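Local structure of predicted ATPase involved in replication control, Cdc46/Mcm family (3F8T) at residues 46-50 / 51-55. The protein probably binds ATP and single-stranded DNA and may act as a DNA helicase in replication, as a member of the MCM family. The protein carries 2 engineered substitutions. Sequence-based numbering, arbitrary orientation.
Sequences LARVT and SGKPV. Engineered in segment 46-50: Ala47 (natural residue Arg).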
loop_
_atom_site.group_PDB
_atom_site.type_symbol
_atom_site.label_atom_id
_atom_site.label_comp_id
_atom_site.label_asym_id
_atom_site.label_seq_id
_atom_site.Cartn_x
_atom_site.Cartn_y
_atom_site.Cartn_z
ATOM N N LEU A 46 1.544 31.805 19.659
ATOM C CA LEU A 46 1.446 33.230 19.338
ATOM C C LEU A 46 2.741 33.951 19.691
ATOM O O LEU A 46 3.171 34.850 18.966
ATOM C CB LEU A 46 0.250 33.898 20.029
ATOM C CG LEU A 46 -0.156 35.261 19.446
ATOM C CD1 LEU A 46 -0.412 35.182 17.936
ATOM C CD2 LEU A 46 -1.374 35.814 20.158
ATOM N N ALA A 47 3.363 33.534 20.790
ATOM C CA ALA A 47 4.633 34.098 21.246
ATOM C C ALA A 47 5.801 33.721 20.330
ATOM O O ALA A 47 6.814 34.427 20.282
ATOM C CB ALA A 47 4.922 33.661 22.683
ATOM N N ARG A 48 5.643 32.619 19.599
ATOM C CA ARG A 48 6.691 32.055 18.746
ATOM C C ARG A 48 6.516 32.407 17.261
ATOM O O ARG A 48 7.166 31.803 16.411
ATOM C CB ARG A 48 6.702 30.523 18.900
ATOM C CG ARG A 48 7.222 29.990 20.234
ATOM C CD ARG A 48 8.713 29.680 20.162
ATOM N NE ARG A 48 8.999 28.507 19.334
ATOM C CZ ARG A 48 10.127 28.315 18.655
ATOM N NH1 ARG A 48 11.090 29.226 18.684
ATOM N NH2 ARG A 48 10.290 27.217 17.933
ATOM N N VAL A 49 5.644 33.370 16.949
ATOM C CA VAL A 49 5.224 33.621 15.555
ATOM C C VAL A 49 6.296 34.215 14.648
ATOM O O VAL A 49 6.230 34.058 13.424
ATOM C CB VAL A 49 3.964 34.518 15.444
ATOM C CG1 VAL A 49 2.737 33.753 15.847
ATOM C CG2 VAL A 49 4.122 35.820 16.243
ATOM N N THR A 50 7.261 34.909 15.245
ATOM C CA THR A 50 8.377 35.477 14.487
ATOM C C THR A 50 9.247 34.373 13.885
ATOM O O THR A 50 9.736 34.515 12.764
ATOM C CB THR A 50 9.227 36.444 15.338
ATOM O OG1 THR A 50 9.741 35.758 16.487
ATOM C CG2 THR A 50 8.388 37.629 15.790
ATOM N N SER A 51 9.410 33.271 14.622
ATOM C CA SER A 51 10.106 32.069 14.130
ATOM C C SER A 51 9.448 31.429 12.899
ATOM O O SER A 51 9.893 30.377 12.423
ATOM C CB SER A 51 10.235 31.024 15.244
ATOM O OG SER A 51 9.025 30.300 15.424
ATOM N N GLY A 52 8.394 32.066 12.395
ATOM C CA GLY A 52 7.682 31.584 11.218
ATOM C C GLY A 52 6.726 30.425 11.458
ATOM O O GLY A 52 6.004 30.039 10.542
ATOM N N LYS A 53 6.730 29.877 12.677
ATOM C CA LYS A 53 5.864 28.753 13.057
ATOM C C LYS A 53 4.400 29.202 13.081
ATOM O O LYS A 53 4.104 30.329 13.476
ATOM C CB LYS A 53 6.255 28.196 14.435
ATOM C CG LYS A 53 7.597 27.450 14.498
ATOM C CD LYS A 53 7.435 25.930 14.382
ATOM C CE LYS A 53 8.795 25.233 14.186
ATOM N NZ LYS A 53 9.381 25.527 12.829
ATOM N N PRO A 54 3.480 28.334 12.633
ATOM C CA PRO A 54 2.078 28.743 12.619
ATOM C C PRO A 54 1.516 28.860 14.029
ATOM O O PRO A 54 2.020 28.224 14.957
ATOM C CB PRO A 54 1.383 27.599 11.874
ATOM C CG PRO A 54 2.489 26.843 11.186
ATOM C CD PRO A 54 3.650 26.971 12.099
ATOM N N VAL A 55 0.486 29.683 14.185
ATOM C CA VAL A 55 -0.231 29.729 15.443
ATOM C C VAL A 55 -1.090 28.467 15.488
ATOM O O VAL A 55 -1.662 28.062 14.479
ATOM C CB VAL A 55 -1.049 31.026 15.577
ATOM C CG1 VAL A 55 -1.673 31.122 16.941
ATOM C CG2 VAL A 55 -0.131 32.225 15.358
#
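Arg48 and Ser51 meet through one carbonyl, which takes two bonds from the same residue. Ser51 OG donates to Arg48 O at 2.6 Å. This bond lies in the carbonyl plane, with a C=O...OG angle of 158°. Ser51 N also reaches Arg48 O, but at 3.2 Å and 126° the bond is weak. The hydroxyl can turn back to the carbonyl because it sits between the backbone N and carbonyl carbon of Ser51 (chi1 80°). One residue on, Gly52 N donates to Val49 O at 3.1 Å; the position of this nitrogen is less certain.

The Arg48 side chain bends at chi2 and chi3 and curls back over the serine. One face of its guanidinium lies over Ser51 OG, 3.9 Å from CZ. Lys53 CG lies obliquely to the same group. The two charged ends stay apart, with Arg48 NH2 5.5 Å from Lys53 NZ.

The apolar contacts are on Val55. Its CG2 lies against Val49 CG1 at 3.3 Å, a tight fit, and against Leu46 CD1 at 3.9 Å. Val85 of helix 74-88 packs on both Leu46 and Val55, and Ala89 touches Val49.

Gly52 closes the second turn with a positive phi, a conformation that favours glycine. Arg95 NH1 forms a hydrogen bond with Gly52 O, and Val55 pairs through its backbone with Arg95 and Arg97. The arrangement is a helix-to-strand connection: two overlapping type I beta turns, 48-51 and 49-52, leave helix 40-47 and lead into strand 55-58, within the N-terminal domain of this MCM homolog.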